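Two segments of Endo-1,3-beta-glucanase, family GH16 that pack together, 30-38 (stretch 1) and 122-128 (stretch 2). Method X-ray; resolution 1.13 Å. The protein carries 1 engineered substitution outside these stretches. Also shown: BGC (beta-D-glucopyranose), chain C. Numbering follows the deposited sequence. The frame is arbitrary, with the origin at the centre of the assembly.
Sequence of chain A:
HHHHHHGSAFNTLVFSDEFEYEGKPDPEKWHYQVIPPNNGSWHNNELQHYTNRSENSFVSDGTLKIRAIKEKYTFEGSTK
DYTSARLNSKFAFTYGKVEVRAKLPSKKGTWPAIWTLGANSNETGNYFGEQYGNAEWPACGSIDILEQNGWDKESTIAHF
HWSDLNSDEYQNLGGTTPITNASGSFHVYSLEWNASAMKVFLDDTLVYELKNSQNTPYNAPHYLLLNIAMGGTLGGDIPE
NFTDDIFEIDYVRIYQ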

ATOM      1  N   TRP A  30      10.503  -8.736  -1.438  1.00 13.43           N
ATOM      2  CA  TRP A  30       9.093  -8.648  -1.049  1.00 13.68           C
ATOM      3  C   TRP A  30       8.759  -9.720  -0.073  1.00 12.84           C
ATOM      4  O   TRP A  30       9.102 -10.914  -0.286  1.00 15.08           O
ATOM      5  CB  TRP A  30       8.231  -8.794  -2.343  1.00 14.02           C
ATOM      6  CG  TRP A  30       8.478  -7.723  -3.331  1.00 13.52           C
ATOM      7  CD1 TRP A  30       9.141  -7.881  -4.495  1.00 13.66           C
ATOM      8  CD2 TRP A  30       8.177  -6.318  -3.195  1.00 12.57           C
ATOM      9  NE1 TRP A  30       9.293  -6.709  -5.153  1.00 13.78           N
ATOM     10  CE2 TRP A  30       8.711  -5.716  -4.349  1.00 12.42           C
ATOM     11  CE3 TRP A  30       7.550  -5.527  -2.215  1.00 12.06           C
ATOM     12  CZ2 TRP A  30       8.629  -4.341  -4.584  1.00 13.08           C
ATOM     13  CZ3 TRP A  30       7.496  -4.138  -2.460  1.00 12.27           C
ATOM     14  CH2 TRP A  30       7.991  -3.567  -3.585  1.00 13.01           C
ATOM     15  N   HIS A  31       8.033  -9.355   0.976  1.00 11.77           N
ATOM     16  CA  HIS A  31       7.501 -10.265   2.009  1.00 11.46           C
ATOM     17  C   HIS A  31       5.968 -10.322   1.866  1.00 12.39           C
ATOM     18  O   HIS A  31       5.328  -9.294   1.708  1.00 13.49           O
ATOM     19  CB  HIS A  31       7.853  -9.631   3.370  1.00 12.73           C
ATOM     20  CG  HIS A  31       7.247 -10.349   4.544  1.00 13.17           C
ATOM     21  ND1 HIS A  31       7.689 -11.541   4.994  1.00 14.29           N
ATOM     22  CD2 HIS A  31       6.171 -10.000   5.330  1.00 14.33           C
ATOM     23  CE1 HIS A  31       6.944 -11.927   6.030  1.00 14.86           C
ATOM     24  NE2 HIS A  31       6.038 -10.976   6.276  1.00 14.78           N
ATOM     25  N   TYR A  32       5.421 -11.493   1.953  1.00 12.75           N
ATOM     26  CA  TYR A  32       3.953 -11.656   1.946  1.00 12.80           C
ATOM     27  C   TYR A  32       3.392 -11.645   3.332  1.00 12.60           C
ATOM     28  O   TYR A  32       3.909 -12.328   4.231  1.00 13.73           O
ATOM     29  CB  TYR A  32       3.579 -12.949   1.328  1.00 13.55           C
ATOM     30  CG  TYR A  32       3.746 -13.024  -0.161  1.00 14.72           C
ATOM     31  CD1 TYR A  32       4.916 -13.393  -0.748  1.00 16.93           C
ATOM     32  CD2 TYR A  32       2.656 -12.617  -0.971  1.00 15.94           C
ATOM     33  CE1 TYR A  32       4.973 -13.499  -2.208  1.00 20.88           C
ATOM     34  CE2 TYR A  32       2.713 -12.643  -2.314  1.00 17.55           C
ATOM     35  CZ  TYR A  32       3.768 -13.184  -2.920  1.00 16.56           C
ATOM     36  OH  TYR A  32       3.841 -13.266  -4.322  1.00 23.26           O
ATOM     37  N   GLN A  33       2.262 -10.958   3.499  1.00 12.19           N
ATOM     38  CA  GLN A  33       1.440 -11.151   4.696  1.00 11.96           C
ATOM     39  C   GLN A  33       0.331 -12.056   4.347  1.00 11.91           C
ATOM     40  O   GLN A  33      -0.435 -11.869   3.379  1.00 13.13           O
ATOM     41  CB  GLN A  33       0.915  -9.798   5.159  1.00 12.46           C
ATOM     42  CG  GLN A  33       2.014  -8.943   5.739  1.00 13.76           C
ATOM     43  CD  GLN A  33       1.444  -7.649   6.342  1.00 13.43           C
ATOM     44  OE1 GLN A  33       1.248  -6.620   5.677  1.00 12.13           O
ATOM     45  NE2 GLN A  33       1.139  -7.693   7.673  1.00 15.49           N
ATOM     46  N   VAL A  34       0.123 -13.064   5.196  1.00 12.33           N
ATOM     47  CA  VAL A  34      -0.960 -14.034   5.055  1.00 13.04           C
ATOM     48  C   VAL A  34      -1.741 -14.266   6.329  1.00 12.97           C
ATOM     49  O   VAL A  34      -2.887 -14.705   6.310  1.00 12.87           O
ATOM     50  CB  VAL A  34      -0.515 -15.418   4.474  1.00 13.68           C
ATOM     51  CG1 VAL A  34       0.313 -15.209   3.198  1.00 14.55           C
ATOM     52  CG2 VAL A  34       0.286 -16.244   5.480  1.00 15.20           C
ATOM     53  N   ILE A  35      -1.125 -13.988   7.490  1.00 13.68           N
ATOM     54  CA  ILE A  35      -1.782 -14.231   8.799  1.00 14.70           C
ATOM     55  C   ILE A  35      -2.725 -13.040   9.076  1.00 13.57           C
ATOM     56  O   ILE A  35      -2.251 -11.893   9.135  1.00 14.67           O
ATOM     57  CB  ILE A  35      -0.770 -14.319   9.926  1.00 14.78           C
ATOM     58  CG1 ILE A  35       0.177 -15.526   9.719  1.00 14.98           C
ATOM     59  CG2 ILE A  35      -1.488 -14.449  11.274  1.00 16.61           C
ATOM     60  CD1 ILE A  35       1.440 -15.387  10.594  1.00 17.12           C
ATOM     61  N   PRO A  36      -4.035 -13.272   9.291  1.00 13.88           N
ATOM     62  CA  PRO A  36      -4.883 -12.160   9.530  1.00 15.10           C
ATOM     63  C   PRO A  36      -4.568 -11.600  10.911  1.00 15.06           C
ATOM     64  O   PRO A  36      -4.343 -12.354  11.901  1.00 16.41           O
ATOM     65  CB  PRO A  36      -6.295 -12.752   9.540  1.00 17.44           C
ATOM     66  CG  PRO A  36      -6.169 -14.140   8.989  1.00 19.66           C
ATOM     67  CD  PRO A  36      -4.713 -14.543   9.095  1.00 15.95           C
ATOM     68  N   PRO A  37      -4.590 -10.261  11.074  1.00 14.29           N
ATOM     69  CA  PRO A  37      -4.159  -9.628  12.337  1.00 15.32           C
ATOM     70  C   PRO A  37      -5.284  -9.577  13.357  1.00 16.72           C
ATOM     71  O   PRO A  37      -4.958  -9.294  14.512  1.00 19.20           O
ATOM     72  CB  PRO A  37      -3.815  -8.190  11.956  1.00 16.49           C
ATOM     73  CG  PRO A  37      -4.662  -7.948  10.661  1.00 15.92           C
ATOM     74  CD  PRO A  37      -4.668  -9.283   9.959  1.00 16.12           C
ATOM     75  N   ASN A  38      -6.531  -9.827  12.991  1.00 16.13           N
ATOM     76  CA  ASN A  38      -7.661  -9.467  13.860  1.00 18.87           C
ATOM     77  C   ASN A  38      -8.585 -10.683  13.979  1.00 17.15           C
ATOM     78  O   ASN A  38      -9.650 -10.751  13.320  1.00 17.99           O
ATOM     79  CB  ASN A  38      -8.324  -8.127  13.256  1.00 21.27           C
ATOM     80  CG  ASN A  38      -9.672  -7.810  13.710  1.00 30.24           C
ATOM     81  OD1 ASN A  38      -9.897  -7.881  14.864  1.00 30.96           O
ATOM     82  ND2 ASN A  38     -10.605  -7.309  12.771  1.00 31.06           N
TER
HETATM   83  C2  BGC C   2      -6.648   0.287   9.816  1.00 15.89           C
HETATM   84  C3  BGC C   2      -6.094   0.112  11.197  1.00 15.86           C
HETATM   85  C4  BGC C   2      -4.816  -0.807  11.162  1.00 14.56           C
HETATM   86  C5  BGC C   2      -3.793  -0.240  10.146  1.00 14.66           C
HETATM   87  C6  BGC C   2      -2.598  -1.138   9.902  1.00 18.51           C
HETATM   88  C1  BGC C   2      -5.512   0.778   8.881  1.00 15.65           C
HETATM   89  O2  BGC C   2      -7.693   1.216   9.870  1.00 16.16           O
HETATM   90  O3  BGC C   2      -7.099  -0.549  11.964  1.00 17.81           O
HETATM   91  O4  BGC C   2      -4.103  -0.827  12.394  1.00 15.13           O
HETATM   92  O5  BGC C   2      -4.466  -0.161   8.859  1.00 14.97           O
HETATM   93  O6  BGC C   2      -2.923  -2.386   9.333  1.00 17.36           O
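Stretch 2, residues 122-128: NETGNYF

Stretch 2 has no regular helix or strand; it is built around a type II beta turn from Glu-123 to Asn-126, closed by a backbone hydrogen bond from Asn-126 N to Glu-123 O (3.1 Å). Stretch 1 begins as a strand at Trp-30 and continues as a loop. From Thr-124 to Tyr-127, stretch 2 runs opposite to stretch 1: the CA atoms of His-31 and Tyr-127 lie 6.5 Å apart, those of Ile-35 and Gly-125 5.8 Å, and those of Pro-37 and Thr-124 5.5 Å. Together the stretches bury 449 Å².

Trp-30 makes no contact, and the interface starts at His-31, whose CA-to-CB bond points toward stretch 2 with chi1 in the t well. Its ring is used in two ways. At the edge, His-31 NE2 donates a nearly linear hydrogen bond to the carbonyl O of Gly-125 (2.8 Å, 171°). One face is covered by Tyr-127, whose CB lies 4.0 Å from the centroid of the His-31 ring in a CH-pi contact and whose backbone N is 3.7 Å from His-31 CD2. The two aromatic rings themselves meet obliquely, with centroids 5.6 Å apart and planes at 47°.

The CA-to-CB bond of Tyr-32 points away from stretch 2, as expected of the alternation along an extended chain. Gln-33 leaves the backbone sideways, but its end comes nearer and reaches the start of the turn. There Gln-33 NE2 donates to Glu-123 OE2 (2.8 Å) and makes a weak hydrogen bond with the carbonyl O of Thr-124 (3.4 Å), so one amide group engages both a side chain and the backbone of the turn. The other carboxylate oxygen of Glu-123, OE1, accepts a hydrogen bond from O6 of the bound glucose (2.7 Å), so this side chain links the contact to the sugar.

The CA-to-CB bond of Val-34 points away from stretch 2, yet its backbone N donates to water 2 (2.8 Å from the water O), which in turn donates to Gly-125 O (3.3 Å). The CA-to-CB bond of Ile-35 points toward stretch 2: its CG2 lies 3.9 Å from Thr-124 CG2 and its CD1 4.3 Å from Gly-125 CA. Gly-125 has a positive phi of 74°, which by itself favours glycine; an ideal CB here would fall 3.5 Å from Ile-35 CB. Water 1 ties the backbones together by donating to both Ile-35 O (2.7 Å) and Thr-124 O (2.8 Å).

The CA-to-CB bond of Pro-36 points away from stretch 2, whereas Pro-37 packs on Thr-124, CB to CB at 4.4 Å. Asn-38 lies beyond reach of stretch 2.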

ATOM      1  N   ASN A 122       5.341  -3.399  14.254  1.00 13.23           N
ATOM      2  CA  ASN A 122       5.168  -4.722  14.776  1.00 14.52           C
ATOM      3  C   ASN A 122       3.856  -5.334  14.367  1.00 13.80           C
ATOM      4  O   ASN A 122       3.264  -6.130  15.095  1.00 16.01           O
ATOM      5  CB  ASN A 122       5.445  -4.787  16.310  1.00 15.48           C
ATOM      6  CG  ASN A 122       5.491  -6.206  16.857  1.00 16.83           C
ATOM      7  OD1 ASN A 122       6.007  -7.121  16.183  1.00 16.90           O
ATOM      8  ND2 ASN A 122       5.060  -6.370  18.111  1.00 18.58           N
ATOM      9  N   GLU A 123       3.350  -5.039  13.189  1.00 13.89           N
ATOM     10  CA  GLU A 123       2.142  -5.646  12.718  1.00 14.23           C
ATOM     11  C   GLU A 123       2.295  -7.128  12.606  1.00 14.04           C
ATOM     12  O   GLU A 123       3.347  -7.658  12.145  1.00 14.29           O
ATOM     13  CB  GLU A 123       1.748  -5.044  11.338  1.00 15.08           C
ATOM     14  CG  GLU A 123       0.581  -5.770  10.730  1.00 17.79           C
ATOM     15  CD  GLU A 123      -0.048  -4.945   9.655  1.00 16.50           C
ATOM     16  OE1 GLU A 123      -0.858  -4.029   9.995  1.00 19.76           O
ATOM     17  OE2 GLU A 123       0.311  -5.096   8.455  1.00 15.05           O
ATOM     18  N   THR A 124       1.281  -7.854  13.004  1.00 15.19           N
ATOM     19  CA  THR A 124       1.282  -9.286  12.934  1.00 16.58           C
ATOM     20  C   THR A 124       1.730  -9.818  11.574  1.00 15.77           C
ATOM     21  O   THR A 124       1.179  -9.443  10.588  1.00 16.31           O
ATOM     22  CB  THR A 124      -0.022  -9.933  13.458  1.00 21.07           C
ATOM     23  OG1 THR A 124      -0.089  -9.514  14.858  1.00 22.48           O
ATOM     24  CG2 THR A 124      -0.037 -11.401  13.257  1.00 24.31           C
ATOM     25  N   GLY A 125       2.702 -10.744  11.576  1.00 16.82           N
ATOM     26  CA  GLY A 125       3.064 -11.413  10.302  1.00 17.27           C
ATOM     27  C   GLY A 125       3.858 -10.511   9.351  1.00 15.51           C
ATOM     28  O   GLY A 125       3.994 -10.883   8.179  1.00 16.74           O
ATOM     29  N   ASN A 126       4.342  -9.369   9.810  1.00 15.00           N
ATOM     30  CA  ASN A 126       5.144  -8.507   8.972  1.00 13.49           C
ATOM     31  C   ASN A 126       6.619  -8.947   8.972  1.00 14.38           C
ATOM     32  O   ASN A 126       6.979  -9.959   9.544  1.00 15.80           O
ATOM     33  CB  ASN A 126       4.960  -7.023   9.309  1.00 12.60           C
ATOM     34  CG  ASN A 126       5.797  -6.531  10.437  1.00 13.25           C
ATOM     35  OD1 ASN A 126       5.880  -5.274  10.620  1.00 16.10           O
ATOM     36  ND2 ASN A 126       6.455  -7.366  11.164  1.00 12.82           N
ATOM     37  N   TYR A 127       7.486  -8.239   8.282  1.00 13.66           N
ATOM     38  CA  TYR A 127       8.861  -8.693   8.123  1.00 14.55           C
ATOM     39  C   TYR A 127       9.763  -8.238   9.249  1.00 16.63           C
ATOM     40  O   TYR A 127      10.781  -8.904   9.505  1.00 19.02           O
ATOM     41  CB  TYR A 127       9.348  -8.126   6.789  1.00 13.79           C
ATOM     42  CG  TYR A 127      10.737  -8.616   6.421  1.00 14.93           C
ATOM     43  CD1 TYR A 127      11.027  -9.970   6.173  1.00 17.21           C
ATOM     44  CD2 TYR A 127      11.775  -7.693   6.263  1.00 17.00           C
ATOM     45  CE1 TYR A 127      12.351 -10.387   5.857  1.00 18.45           C
ATOM     46  CE2 TYR A 127      13.042  -8.118   5.931  1.00 18.04           C
ATOM     47  CZ  TYR A 127      13.318  -9.418   5.728  1.00 18.94           C
ATOM     48  OH  TYR A 127      14.614  -9.853   5.358  1.00 23.89           O
ATOM     49  N   PHE A 128       9.469  -7.166   9.940  1.00 14.49           N
ATOM     50  CA  PHE A 128      10.383  -6.495  10.889  1.00 15.39           C
ATOM     51  C   PHE A 128      10.092  -6.807  12.351  1.00 15.89           C
ATOM     52  O   PHE A 128      11.031  -6.582  13.145  1.00 17.39           O
ATOM     53  CB  PHE A 128      10.391  -4.984  10.635  1.00 15.27           C
ATOM     54  CG  PHE A 128      10.891  -4.637   9.260  1.00 15.43           C
ATOM     55  CD1 PHE A 128      12.223  -4.724   8.947  1.00 17.49           C
ATOM     56  CD2 PHE A 128       9.973  -4.313   8.229  1.00 15.81           C
ATOM     57  CE1 PHE A 128      12.706  -4.376   7.675  1.00 19.13           C
ATOM     58  CE2 PHE A 128      10.414  -4.047   6.957  1.00 21.40           C
ATOM     59  CZ  PHE A 128      11.752  -4.050   6.660  1.00 20.14           C
TER
HETATM   60  O   HOH W   1       0.203 -10.886   8.430  1.00 15.42           O
HETATM   61  O   HOH W   2       1.741 -13.172   7.536  1.00 16.44           O
HETATM   62  O   HOH W   3      -2.223 -10.344  15.938  1.00 33.42           O